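Local coordinates for DsbA family protein (Salmonella typhimurium, PDB 7JVE), which acts as a trimeric thioredoxin-like enzyme with both thiol oxidase and disulfide isomerase activities, at residues E105-A110 and T240-L245; L151-A156 and Q177-P182; D171-A176 and A187-Q192; F219-Q224 and Q246-K251. All coordinates share one frame; numbering follows the deposited sequence.

Overall arrangement
Past the long N-terminal helices, the chain reaches helix 95-110, whose last turns wait for 240-245 to close contact 1. Within that long loop lie both contacts of the helical region. Contact 2 joins helix 147-159 to the loop 177-182, and contact 3 joins helix 169-176 to helix 182-193. Their segments alternate along the chain, and W153 and A156 pack directly on 171-176. Strand 218-223 then opens contact 4, closed by helix 242-253; it crosses contact 1 and shares that helix with it. Contacts 1 and 4 thus tie together parts of the thioredoxin core, while contacts 2 and 3 build the helical part, joined to it in part where L151 packs on E105 and I108.

Contact 1 of 4, residues E105-A110 and T240-L245; sequences ENLIKA and TTQDML
Q242 and L245, on the first turns of helix 242-253, pack against N106 and L107 near the C-terminal end of helix 95-110. In this thioredoxin fold the latter is the active-site helix, which starts at the C94-C97 disulfide; the two helices lie side by side on one face of the sheet. Along 240-245, T241 comes first as N-cap: with chi1 at 65° its OG1 accepts from M244 N over 3.0 Å, fixing the start of the helix, while its side chain packs on T174 of the second subunit. Q242 follows, its CG anti to the backbone N and its chain extended, which carries the amide across to the other helix. There OE1 rests 3.3 Å from N106 CB. The two amide planes are turned 63° apart, and no hydrogen bond joins them: this is packing at the more exposed end of the contact. Farther back, the Q242 and L107 side chains pass each other in opposite directions, with Q242 CG 4.0 Å from L107 CD2. One turn later comes L245, buried and backed by F219 of strand 218-223. It meets L107 almost at a right angle. The modelled approach, L107 CD1 to L245 CB at 3.3 Å, is shorter than usual for methyl packing, so the exact spacing is doubtful.

Contact 2 of 4, residues L151-A156 and Q177-P182; sequences LDWHNA and QHYLTP
Y179 lays one face of its ring over W153, overlapping both the start of that side chain and the rim of its indole. The indole approaches edge-on: the six-membered ring of W153 and the Y179 ring form an edge-to-face pair, centroids 5.4 Å apart and planes at 71°. W153 CE3 leads, 3.7 Å from Y179 CD1 and offset toward the rim of the phenol ring. On the same face, W153 CB makes an off-centre CH-pi contact, 4.2 Å from the Y179 centroid. A chi1 of 153° carries the indole of W153 to the Y179 ring so that its CE3 edge points at the face. These residues belong to the helical region that DsbA-type proteins insert into the thioredoxin fold: helix 147-159 carries W153, and the loop between helices 169-176 and 182-193 carries Y179. The indole continues inward to V137, V172, L175 and A176, so its buried body joins three helices. At the far end of the phenol, Y179 OH lies against helix 147-159, 3.3 Å from A156 CB, about one turn on from W153, and 3.7 Å from the carbonyl D152 O. A bound magnesium ion lies about 4 Å from the Y179 side chain.

Contact 3 of 4, residues D171-A176 and A187-Q192; sequences DVYTLA and AVKEAQ
Y173 reaches out from helix 169-176 to V188, K189 and Q192 on helix 182-193. The pair forms a nearly antiparallel helical hairpin in the inserted helical region, with segment axes 161° apart in direction and 12.1 Å apart at closest approach; at that spacing a single large side chain does the bridging. The tighter part is where the alkyl chain of K189 runs over one face of the phenol ring. K189 CG comes within 3.4 Å of Y173 CE1, and farther along K189 CE stands over the face, 4.2 Å from the ring centroid, in a CH-pi contact. Beyond it the lysine leads to the loose, solvent side: NZ is 5.4 Å from the centroid, so any cation-pi attraction is weak at most. Toward the interior, V188 CG1 meets the ring at its edge at a looser 4.4 Å, and L133 of helix 128-145 packs on both Y173 and V188. The amide of Q192 stands nearly perpendicular to the ring and spends its OE1 on R136 NE. The tyrosine hydroxyl meets the aliphatic part of Q192: Y173 OH lies 3.6 Å from CB and 3.7 Å from CG.

Contact 4 of 4, residues F219-Q224 and Q246-K251; sequences FVVMPQ and QMAIQK
With chi1 at -170°, V221 sets CG1 anti to its backbone N and CG2 beside it, spreading both methyls over the helix surface at A248 and I249. I249 turns its own CG1 next to the backbone N, chi1 -72°, which brings that branch back toward the strand although its CB points away. A248 fits most directly: its CB lies 3.9 Å from V221 CB and 3.9 Å from V221 CG2. V221 CG1 goes to the neighbouring backbone, 3.4 Å from A248 O, and on to I249 CG1 at 4.2 Å. This is the C-terminal beta-beta-alpha unit of the thioredoxin fold: strand 218-223 pairs with 234-237, and the chain then returns as helix 242-253 across the sheet. The small A248 lets the backbones come close, 6.2 Å between the CA atoms of V221 and A248. I249 also packs on V86 of the adjoining strand and on L107, while A252 extends the cover of V221. The strand uses its backbone polar groups on neighbouring strands, as V221 does with T234, whose OG1 gives the helix a nearby polar tie through K251 NZ. Between the two segments themselves the contact is buried van der Waals packing, without a hydrogen bond.

Contact 1 of 4, residues E105-A110 and T240-L245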
loop_
_atom_site.group_PDB
_atom_site.type_symbol
_atom_site.label_atom_id
_atom_site.label_comp_id
_atom_site.label_asym_id
_atom_site.label_seq_id
_atom_site.Cartn_x
_atom_site.Cartn_y
_atom_site.Cartn_z
ATOM N N GLU A 105 -25.724 -11.161 -4.927
ATOM C CA GLU A 105 -27.105 -11.578 -4.685
ATOM C C GLU A 105 -28.085 -10.491 -5.116
ATOM O O GLU A 105 -29.117 -10.788 -5.730
ATOM C CB GLU A 105 -27.305 -11.931 -3.205
ATOM C CG GLU A 105 -28.687 -12.518 -2.843
ATOM C CD GLU A 105 -29.091 -13.740 -3.715
ATOM O OE1 GLU A 105 -28.675 -14.873 -3.369
ATOM O OE2 GLU A 105 -29.847 -13.586 -4.718
ATOM N N ASN A 106 -27.775 -9.223 -4.812
ATOM C CA ASN A 106 -28.635 -8.133 -5.270
ATOM C C ASN A 106 -28.692 -8.071 -6.796
ATOM O O ASN A 106 -29.769 -7.902 -7.374
ATOM C CB ASN A 106 -28.159 -6.795 -4.699
ATOM C CG ASN A 106 -28.546 -6.596 -3.254
ATOM O OD1 ASN A 106 -29.149 -7.463 -2.621
ATOM N ND2 ASN A 106 -28.189 -5.438 -2.712
ATOM N N LEU A 107 -27.538 -8.188 -7.467
ATOM C CA LEU A 107 -27.547 -8.189 -8.930
ATOM C C LEU A 107 -28.431 -9.296 -9.469
ATOM O O LEU A 107 -29.175 -9.093 -10.438
ATOM C CB LEU A 107 -26.133 -8.341 -9.501
ATOM C CG LEU A 107 -25.349 -7.047 -9.618
ATOM C CD1 LEU A 107 -23.897 -7.346 -9.982
ATOM C CD2 LEU A 107 -26.004 -6.146 -10.639
ATOM N N ILE A 108 -28.352 -10.481 -8.859
ATOM C CA ILE A 108 -29.081 -11.626 -9.382
ATOM C C ILE A 108 -30.581 -11.394 -9.269
ATOM O O ILE A 108 -31.333 -11.645 -10.220
ATOM C CB ILE A 108 -28.623 -12.913 -8.667
ATOM C CG1 ILE A 108 -27.211 -13.282 -9.148
ATOM C CG2 ILE A 108 -29.603 -14.028 -8.916
ATOM C CD1 ILE A 108 -26.598 -14.476 -8.443
ATOM N N LYS A 109 -31.034 -10.868 -8.122
ATOM C CA LYS A 109 -32.449 -10.572 -7.966
ATOM C C LYS A 109 -32.880 -9.484 -8.930
ATOM O O LYS A 109 -33.989 -9.533 -9.469
ATOM C CB LYS A 109 -32.761 -10.166 -6.526
ATOM C CG LYS A 109 -32.484 -11.281 -5.535
ATOM C CD LYS A 109 -33.522 -11.301 -4.415
ATOM C CE LYS A 109 -32.903 -11.699 -3.076
ATOM N NZ LYS A 109 -33.885 -11.557 -1.957
ATOM N N ALA A 110 -32.019 -8.499 -9.164
ATOM C CA ALA A 110 -32.392 -7.378 -10.010
ATOM C C ALA A 110 -32.310 -7.701 -11.490
ATOM O O ALA A 110 -32.796 -6.909 -12.302
ATOM C CB ALA A 110 -31.511 -6.169 -9.708
ATOM N N THR A 240 -15.620 -4.746 -6.959
ATOM C CA THR A 240 -16.310 -3.767 -7.781
ATOM C C THR A 240 -17.573 -3.328 -7.043
ATOM O O THR A 240 -17.744 -3.604 -5.852
ATOM C CB THR A 240 -16.596 -4.349 -9.173
ATOM O OG1 THR A 240 -17.208 -3.345 -9.981
ATOM C CG2 THR A 240 -17.515 -5.571 -9.101
ATOM N N THR A 241 -18.450 -2.618 -7.744
ATOM C CA THR A 241 -19.696 -2.124 -7.177
ATOM C C THR A 241 -20.870 -2.710 -7.946
ATOM O O THR A 241 -20.719 -3.209 -9.067
ATOM C CB THR A 241 -19.772 -0.588 -7.235
ATOM O OG1 THR A 241 -19.813 -0.178 -8.610
ATOM C CG2 THR A 241 -18.553 0.059 -6.544
ATOM N N GLN A 242 -22.058 -2.619 -7.342
ATOM C CA GLN A 242 -23.274 -3.030 -8.047
ATOM C C GLN A 242 -23.523 -2.166 -9.283
ATOM O O GLN A 242 -23.899 -2.677 -10.342
ATOM C CB GLN A 242 -24.479 -2.971 -7.109
ATOM C CG GLN A 242 -25.786 -3.460 -7.746
ATOM C CD GLN A 242 -26.828 -3.883 -6.711
ATOM O OE1 GLN A 242 -26.495 -4.097 -5.547
ATOM N NE2 GLN A 242 -28.104 -3.966 -7.130
ATOM N N ASP A 243 -23.336 -0.851 -9.164
ATOM C CA ASP A 243 -23.532 0.025 -10.314
ATOM C C ASP A 243 -22.613 -0.347 -11.467
ATOM O O ASP A 243 -23.037 -0.368 -12.628
ATOM C CB ASP A 243 -23.305 1.475 -9.907
ATOM C CG ASP A 243 -24.470 2.041 -9.138
ATOM O OD1 ASP A 243 -25.516 1.350 -9.071
ATOM O OD2 ASP A 243 -24.336 3.167 -8.594
ATOM N N MET A 244 -21.346 -0.625 -11.172
ATOM C CA MET A 244 -20.412 -0.947 -12.240
ATOM C C MET A 244 -20.818 -2.249 -12.939
ATOM O O MET A 244 -20.823 -2.335 -14.174
ATOM C CB MET A 244 -18.998 -1.039 -11.660
ATOM C CG MET A 244 -17.915 -1.235 -12.700
ATOM S SD MET A 244 -17.722 0.349 -13.594
ATOM C CE MET A 244 -17.246 1.448 -12.263
ATOM N N LEU A 245 -21.186 -3.269 -12.165
ATOM C CA LEU A 245 -21.622 -4.513 -12.779
ATOM C C LEU A 245 -22.932 -4.318 -13.534
ATOM O O LEU A 245 -23.133 -4.911 -14.601
ATOM C CB LEU A 245 -21.757 -5.606 -11.718
ATOM C CG LEU A 245 -20.444 -6.275 -11.314
ATOM C CD1 LEU A 245 -20.644 -7.112 -10.058
ATOM C CD2 LEU A 245 -19.857 -7.118 -12.454
#

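Contact 2 of 4, residues L151-A156 and Q177-P182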
loop_
_atom_site.group_PDB
_atom_site.type_symbol
_atom_site.label_atom_id
_atom_site.label_comp_id
_atom_site.label_asym_id
_atom_site.label_seq_id
_atom_site.Cartn_x
_atom_site.Cartn_y
_atom_site.Cartn_z
ATOM N N LEU A 151 -27.159 -21.830 -5.394
ATOM C CA LEU A 151 -26.864 -20.490 -4.907
ATOM C C LEU A 151 -27.025 -20.405 -3.385
ATOM O O LEU A 151 -26.222 -19.726 -2.724
ATOM C CB LEU A 151 -27.734 -19.467 -5.646
ATOM C CG LEU A 151 -27.602 -17.962 -5.356
ATOM C CD1 LEU A 151 -26.156 -17.457 -5.397
ATOM C CD2 LEU A 151 -28.465 -17.172 -6.337
ATOM N N ASP A 152 -28.028 -21.111 -2.805
ATOM C CA ASP A 152 -28.123 -21.198 -1.340
ATOM C C ASP A 152 -26.878 -21.826 -0.740
ATOM O O ASP A 152 -26.361 -21.357 0.280
ATOM C CB ASP A 152 -29.336 -22.009 -0.848
ATOM C CG ASP A 152 -30.648 -21.421 -1.272
ATOM O OD1 ASP A 152 -31.571 -22.197 -1.601
ATOM O OD2 ASP A 152 -30.749 -20.175 -1.311
ATOM N N TRP A 153 -26.417 -22.927 -1.329
ATOM C CA TRP A 153 -25.213 -23.571 -0.823
ATOM C C TRP A 153 -24.020 -22.623 -0.909
ATOM O O TRP A 153 -23.243 -22.475 0.043
ATOM C CB TRP A 153 -24.955 -24.859 -1.609
ATOM C CG TRP A 153 -23.529 -25.236 -1.651
ATOM C CD1 TRP A 153 -22.654 -25.025 -2.683
ATOM C CD2 TRP A 153 -22.779 -25.870 -0.606
ATOM N NE1 TRP A 153 -21.407 -25.508 -2.348
ATOM C CE2 TRP A 153 -21.453 -26.031 -1.084
ATOM C CE3 TRP A 153 -23.100 -26.333 0.680
ATOM C CZ2 TRP A 153 -20.441 -26.637 -0.317
ATOM C CZ3 TRP A 153 -22.093 -26.934 1.444
ATOM C CH2 TRP A 153 -20.778 -27.079 0.939
ATOM N N HIS A 154 -23.865 -21.977 -2.058
ATOM C CA HIS A 154 -22.768 -21.050 -2.285
ATOM C C HIS A 154 -22.762 -19.939 -1.239
ATOM O O HIS A 154 -21.739 -19.681 -0.593
ATOM C CB HIS A 154 -22.911 -20.520 -3.716
ATOM C CG HIS A 154 -22.114 -19.293 -4.028
ATOM N ND1 HIS A 154 -20.921 -19.342 -4.711
ATOM C CD2 HIS A 154 -22.374 -17.982 -3.818
ATOM C CE1 HIS A 154 -20.462 -18.119 -4.881
ATOM N NE2 HIS A 154 -21.326 -17.272 -4.350
ATOM N N ASN A 155 -23.902 -19.278 -1.041
ATOM C CA ASN A 155 -23.970 -18.229 -0.031
ATOM C C ASN A 155 -23.733 -18.783 1.367
ATOM O O ASN A 155 -23.112 -18.120 2.210
ATOM C CB ASN A 155 -25.318 -17.530 -0.093
ATOM C CG ASN A 155 -25.493 -16.731 -1.363
ATOM O OD1 ASN A 155 -24.530 -16.181 -1.879
ATOM N ND2 ASN A 155 -26.720 -16.669 -1.876
ATOM N N ALA A 156 -24.228 -19.994 1.643
ATOM C CA ALA A 156 -24.062 -20.544 2.979
ATOM C C ALA A 156 -22.593 -20.817 3.278
ATOM O O ALA A 156 -22.148 -20.636 4.415
ATOM C CB ALA A 156 -24.890 -21.822 3.132
ATOM N N GLN A 177 -23.326 -31.763 4.877
ATOM C CA GLN A 177 -24.267 -32.794 5.307
ATOM C C GLN A 177 -25.715 -32.314 5.266
ATOM O O GLN A 177 -26.622 -33.145 5.194
ATOM C CB GLN A 177 -23.917 -33.296 6.711
ATOM C CG GLN A 177 -24.089 -32.249 7.794
ATOM C CD GLN A 177 -23.462 -32.683 9.114
ATOM O OE1 GLN A 177 -23.340 -33.870 9.391
ATOM N NE2 GLN A 177 -23.067 -31.715 9.938
ATOM N N HIS A 178 -25.954 -31.002 5.276
ATOM C CA HIS A 178 -27.307 -30.462 5.191
ATOM C C HIS A 178 -27.803 -30.275 3.759
ATOM O O HIS A 178 -28.988 -29.993 3.566
ATOM C CB HIS A 178 -27.380 -29.124 5.945
ATOM C CG HIS A 178 -26.957 -29.240 7.375
ATOM N ND1 HIS A 178 -27.660 -29.990 8.297
ATOM C CD2 HIS A 178 -25.871 -28.761 8.030
ATOM C CE1 HIS A 178 -27.042 -29.944 9.466
ATOM N NE2 HIS A 178 -25.953 -29.207 9.329
ATOM N N TYR A 179 -26.940 -30.417 2.754
ATOM C CA TYR A 179 -27.353 -30.224 1.375
ATOM C C TYR A 179 -27.317 -31.492 0.547
ATOM O O TYR A 179 -27.918 -31.518 -0.533
ATOM C CB TYR A 179 -26.472 -29.170 0.688
ATOM C CG TYR A 179 -26.710 -27.786 1.225
ATOM C CD1 TYR A 179 -26.203 -27.403 2.465
ATOM C CD2 TYR A 179 -27.458 -26.864 0.508
ATOM C CE1 TYR A 179 -26.425 -26.152 2.956
ATOM C CE2 TYR A 179 -27.681 -25.612 0.998
ATOM C CZ TYR A 179 -27.158 -25.260 2.219
ATOM O OH TYR A 179 -27.391 -24.005 2.709
ATOM N N LEU A 180 -26.632 -32.529 1.012
ATOM C CA LEU A 180 -26.474 -33.766 0.265
ATOM C C LEU A 180 -27.162 -34.877 1.026
ATOM O O LEU A 180 -27.288 -34.806 2.249
ATOM C CB LEU A 180 -24.996 -34.102 0.088
ATOM C CG LEU A 180 -24.146 -33.077 -0.670
ATOM C CD1 LEU A 180 -22.674 -33.548 -0.682
ATOM C CD2 LEU A 180 -24.681 -32.814 -2.083
ATOM N N THR A 181 -27.630 -35.899 0.308
ATOM C CA THR A 181 -28.046 -37.108 0.995
ATOM C C THR A 181 -26.827 -37.801 1.590
ATOM O O THR A 181 -25.698 -37.609 1.125
ATOM C CB THR A 181 -28.729 -38.098 0.058
ATOM O OG1 THR A 181 -27.754 -38.590 -0.873
ATOM C CG2 THR A 181 -29.941 -37.467 -0.675
ATOM N N PRO A 182 -27.032 -38.640 2.603
ATOM C CA PRO A 182 -25.895 -39.409 3.141
ATOM C C PRO A 182 -25.148 -40.160 2.052
ATOM O O PRO A 182 -23.915 -40.275 2.111
ATOM C CB PRO A 182 -26.559 -40.357 4.162
ATOM C CG PRO A 182 -27.823 -39.635 4.569
ATOM C CD PRO A 182 -28.301 -38.939 3.296
#

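Contact 3 of 4, residues D171-A176 and A187-Q192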
loop_
_atom_site.group_PDB
_atom_site.type_symbol
_atom_site.label_atom_id
_atom_site.label_comp_id
_atom_site.label_asym_id
_atom_site.label_seq_id
_atom_site.Cartn_x
_atom_site.Cartn_y
_atom_site.Cartn_z
ATOM N N ASP A 171 -14.931 -28.183 7.692
ATOM C CA ASP A 171 -15.987 -27.166 7.650
ATOM C C ASP A 171 -16.928 -27.402 6.479
ATOM O O ASP A 171 -18.150 -27.279 6.604
ATOM C CB ASP A 171 -15.394 -25.756 7.523
ATOM C CG ASP A 171 -14.666 -25.290 8.763
ATOM O OD1 ASP A 171 -15.066 -25.664 9.890
ATOM O OD2 ASP A 171 -13.678 -24.520 8.598
ATOM N N VAL A 172 -16.362 -27.675 5.309
ATOM C CA VAL A 172 -17.174 -27.895 4.119
ATOM C C VAL A 172 -18.075 -29.108 4.311
ATOM O O VAL A 172 -19.288 -29.044 4.074
ATOM C CB VAL A 172 -16.261 -28.031 2.884
ATOM C CG1 VAL A 172 -17.067 -28.354 1.622
ATOM C CG2 VAL A 172 -15.468 -26.747 2.709
ATOM N N TYR A 173 -17.500 -30.229 4.771
ATOM C CA TYR A 173 -18.306 -31.420 5.014
ATOM C C TYR A 173 -19.409 -31.137 6.018
ATOM O O TYR A 173 -20.536 -31.635 5.874
ATOM C CB TYR A 173 -17.450 -32.564 5.546
ATOM C CG TYR A 173 -16.538 -33.219 4.554
ATOM C CD1 TYR A 173 -17.010 -33.667 3.336
ATOM C CD2 TYR A 173 -15.204 -33.426 4.862
ATOM C CE1 TYR A 173 -16.167 -34.273 2.447
ATOM C CE2 TYR A 173 -14.364 -34.031 3.997
ATOM C CZ TYR A 173 -14.846 -34.463 2.791
ATOM O OH TYR A 173 -13.985 -35.072 1.918
ATOM N N THR A 174 -19.093 -30.367 7.063
ATOM C CA THR A 174 -20.063 -30.122 8.120
ATOM C C THR A 174 -21.262 -29.364 7.577
ATOM O O THR A 174 -22.408 -29.707 7.866
ATOM C CB THR A 174 -19.418 -29.357 9.276
ATOM O OG1 THR A 174 -18.447 -30.187 9.915
ATOM C CG2 THR A 174 -20.469 -28.963 10.315
ATOM N N LEU A 175 -21.018 -28.329 6.780
ATOM C CA LEU A 175 -22.132 -27.680 6.104
ATOM C C LEU A 175 -22.772 -28.623 5.088
ATOM O O LEU A 175 -24.005 -28.694 4.995
ATOM C CB LEU A 175 -21.667 -26.383 5.435
ATOM C CG LEU A 175 -22.745 -25.528 4.746
ATOM C CD1 LEU A 175 -23.815 -25.009 5.724
ATOM C CD2 LEU A 175 -22.142 -24.355 3.961
ATOM N N ALA A 176 -21.953 -29.387 4.347
ATOM C CA ALA A 176 -22.488 -30.148 3.218
ATOM C C ALA A 176 -23.462 -31.238 3.655
ATOM O O ALA A 176 -24.343 -31.620 2.881
ATOM C CB ALA A 176 -21.356 -30.760 2.395
ATOM N N ALA A 187 -20.258 -40.377 -1.245
ATOM C CA ALA A 187 -19.600 -40.457 -2.545
ATOM C C ALA A 187 -18.606 -39.317 -2.725
ATOM O O ALA A 187 -17.539 -39.504 -3.324
ATOM C CB ALA A 187 -20.634 -40.463 -3.674
ATOM N N VAL A 188 -18.926 -38.134 -2.193
ATOM C CA VAL A 188 -17.999 -37.011 -2.293
ATOM C C VAL A 188 -16.763 -37.267 -1.446
ATOM O O VAL A 188 -15.631 -36.956 -1.850
ATOM C CB VAL A 188 -18.689 -35.697 -1.884
ATOM C CG1 VAL A 188 -17.637 -34.620 -1.678
ATOM C CG2 VAL A 188 -19.702 -35.286 -2.935
ATOM N N LYS A 189 -16.949 -37.842 -0.261
ATOM C CA LYS A 189 -15.789 -38.116 0.578
ATOM C C LYS A 189 -14.850 -39.100 -0.108
ATOM O O LYS A 189 -13.630 -38.904 -0.116
ATOM C CB LYS A 189 -16.241 -38.653 1.933
ATOM C CG LYS A 189 -16.923 -37.614 2.801
ATOM C CD LYS A 189 -17.228 -38.182 4.188
ATOM C CE LYS A 189 -17.847 -37.100 5.076
ATOM N NZ LYS A 189 -18.633 -37.648 6.218
ATOM N N GLU A 190 -15.408 -40.163 -0.694
ATOM C CA GLU A 190 -14.572 -41.171 -1.336
ATOM C C GLU A 190 -13.820 -40.596 -2.538
ATOM O O GLU A 190 -12.648 -40.916 -2.753
ATOM C CB GLU A 190 -15.420 -42.382 -1.736
ATOM C CG GLU A 190 -14.671 -43.338 -2.639
ATOM C CD GLU A 190 -15.168 -44.775 -2.540
ATOM O OE1 GLU A 190 -15.423 -45.223 -1.396
ATOM O OE2 GLU A 190 -15.268 -45.459 -3.590
ATOM N N ALA A 191 -14.464 -39.727 -3.322
ATOM C CA ALA A 191 -13.774 -39.102 -4.448
ATOM C C ALA A 191 -12.644 -38.195 -3.966
ATOM O O ALA A 191 -11.526 -38.231 -4.497
ATOM C CB ALA A 191 -14.774 -38.314 -5.299
ATOM N N GLN A 192 -12.924 -37.360 -2.967
ATOM C CA GLN A 192 -11.890 -36.484 -2.431
ATOM C C GLN A 192 -10.708 -37.297 -1.914
ATOM O O GLN A 192 -9.550 -36.998 -2.224
ATOM C CB GLN A 192 -12.489 -35.606 -1.342
ATOM C CG GLN A 192 -11.647 -34.443 -0.902
ATOM C CD GLN A 192 -11.453 -33.346 -1.967
ATOM O OE1 GLN A 192 -11.873 -33.452 -3.132
ATOM N NE2 GLN A 192 -10.769 -32.304 -1.562
#

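Contact 4 of 4, residues F219-Q224 and Q246-K251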
loop_
_atom_site.group_PDB
_atom_site.type_symbol
_atom_site.label_atom_id
_atom_site.label_comp_id
_atom_site.label_asym_id
_atom_site.label_seq_id
_atom_site.Cartn_x
_atom_site.Cartn_y
_atom_site.Cartn_z
ATOM N N PHE A 219 -14.855 -10.759 -12.984
ATOM C CA PHE A 219 -16.121 -10.892 -13.695
ATOM C C PHE A 219 -15.870 -10.705 -15.180
ATOM O O PHE A 219 -15.123 -9.801 -15.569
ATOM C CB PHE A 219 -17.145 -9.828 -13.267
ATOM C CG PHE A 219 -17.558 -9.910 -11.831
ATOM C CD1 PHE A 219 -16.861 -9.202 -10.858
ATOM C CD2 PHE A 219 -18.648 -10.672 -11.450
ATOM C CE1 PHE A 219 -17.234 -9.264 -9.539
ATOM C CE2 PHE A 219 -19.027 -10.741 -10.114
ATOM C CZ PHE A 219 -18.317 -10.043 -9.157
ATOM N N VAL A 220 -16.523 -11.527 -16.004
ATOM C CA VAL A 220 -16.657 -11.285 -17.434
ATOM C C VAL A 220 -18.135 -11.124 -17.752
ATOM O O VAL A 220 -18.942 -12.032 -17.494
ATOM C CB VAL A 220 -16.065 -12.409 -18.295
ATOM C CG1 VAL A 220 -16.009 -11.934 -19.756
ATOM C CG2 VAL A 220 -14.698 -12.827 -17.780
ATOM N N VAL A 221 -18.480 -9.989 -18.342
ATOM C CA VAL A 221 -19.843 -9.664 -18.731
ATOM C C VAL A 221 -19.862 -9.515 -20.249
ATOM O O VAL A 221 -19.108 -8.709 -20.807
ATOM C CB VAL A 221 -20.329 -8.388 -18.033
ATOM C CG1 VAL A 221 -21.824 -8.203 -18.245
ATOM C CG2 VAL A 221 -19.951 -8.448 -16.526
ATOM N N MET A 222 -20.718 -10.284 -20.914
ATOM C CA MET A 222 -20.666 -10.398 -22.362
ATOM C C MET A 222 -21.993 -10.924 -22.882
ATOM O O MET A 222 -22.697 -11.652 -22.166
ATOM C CB MET A 222 -19.519 -11.318 -22.785
ATOM C CG MET A 222 -19.725 -12.748 -22.355
ATOM S SD MET A 222 -18.282 -13.801 -22.584
ATOM C CE MET A 222 -17.714 -13.330 -24.223
ATOM N N PRO A 223 -22.369 -10.568 -24.111
ATOM C CA PRO A 223 -23.506 -11.233 -24.754
ATOM C C PRO A 223 -23.183 -12.698 -24.987
ATOM O O PRO A 223 -22.032 -13.078 -25.202
ATOM C CB PRO A 223 -23.668 -10.484 -26.090
ATOM C CG PRO A 223 -22.815 -9.251 -25.956
ATOM C CD PRO A 223 -21.704 -9.624 -25.024
ATOM N N GLN A 224 -24.222 -13.527 -24.953
ATOM C CA GLN A 224 -23.998 -14.951 -25.136
ATOM C C GLN A 224 -23.896 -15.323 -26.608
ATOM O O GLN A 224 -23.151 -16.247 -26.950
ATOM C CB GLN A 224 -25.113 -15.740 -24.457
ATOM C CG GLN A 224 -25.128 -15.650 -22.927
ATOM C CD GLN A 224 -25.613 -16.939 -22.301
ATOM O OE1 GLN A 224 -24.814 -17.754 -21.860
ATOM N NE2 GLN A 224 -26.928 -17.144 -22.294
ATOM N N GLN A 246 -23.828 -3.479 -13.008
ATOM C CA GLN A 246 -25.091 -3.235 -13.695
ATOM C C GLN A 246 -24.866 -2.549 -15.045
ATOM O O GLN A 246 -25.512 -2.901 -16.038
ATOM C CB GLN A 246 -26.032 -2.397 -12.823
ATOM C CG GLN A 246 -27.487 -2.357 -13.375
ATOM C CD GLN A 246 -28.128 -3.767 -13.429
ATOM O OE1 GLN A 246 -28.275 -4.435 -12.398
ATOM N NE2 GLN A 246 -28.510 -4.208 -14.621
ATOM N N MET A 247 -23.966 -1.558 -15.104
ATOM C CA MET A 247 -23.706 -0.903 -16.388
ATOM C C MET A 247 -23.156 -1.894 -17.410
ATOM O O MET A 247 -23.568 -1.887 -18.576
ATOM C CB MET A 247 -22.753 0.298 -16.215
ATOM C CG MET A 247 -23.324 1.489 -15.395
ATOM S SD MET A 247 -22.265 3.013 -15.295
ATOM C CE MET A 247 -20.891 2.534 -14.155
ATOM N N ALA A 248 -22.267 -2.787 -16.973
ATOM C CA ALA A 248 -21.720 -3.814 -17.850
ATOM C C ALA A 248 -22.813 -4.750 -18.357
ATOM O O ALA A 248 -22.782 -5.183 -19.518
ATOM C CB ALA A 248 -20.647 -4.622 -17.107
ATOM N N ILE A 249 -23.786 -5.077 -17.498
ATOM C CA ILE A 249 -24.919 -5.900 -17.920
ATOM C C ILE A 249 -25.719 -5.184 -19.004
ATOM O O ILE A 249 -26.072 -5.772 -20.029
ATOM C CB ILE A 249 -25.795 -6.267 -16.704
ATOM C CG1 ILE A 249 -25.080 -7.303 -15.823
ATOM C CG2 ILE A 249 -27.170 -6.766 -17.133
ATOM C CD1 ILE A 249 -25.722 -7.487 -14.451
ATOM N N GLN A 250 -26.004 -3.900 -18.806
ATOM C CA GLN A 250 -26.804 -3.182 -19.797
ATOM C C GLN A 250 -26.055 -3.057 -21.118
ATOM O O GLN A 250 -26.655 -3.156 -22.193
ATOM C CB GLN A 250 -27.219 -1.807 -19.255
ATOM C CG GLN A 250 -28.066 -1.899 -17.990
ATOM C CD GLN A 250 -29.353 -2.721 -18.206
ATOM O OE1 GLN A 250 -29.564 -3.763 -17.571
ATOM N NE2 GLN A 250 -30.212 -2.248 -19.100
ATOM N N LYS A 251 -24.737 -2.863 -21.054
ATOM C CA LYS A 251 -23.925 -2.817 -22.262
ATOM C C LYS A 251 -23.929 -4.167 -22.976
ATOM O O LYS A 251 -23.922 -4.220 -24.215
ATOM C CB LYS A 251 -22.513 -2.382 -21.877
ATOM C CG LYS A 251 -21.436 -2.486 -22.924
ATOM C CD LYS A 251 -20.180 -1.811 -22.360
ATOM C CE LYS A 251 -18.895 -2.447 -22.863
ATOM N NZ LYS A 251 -17.703 -1.974 -22.085
#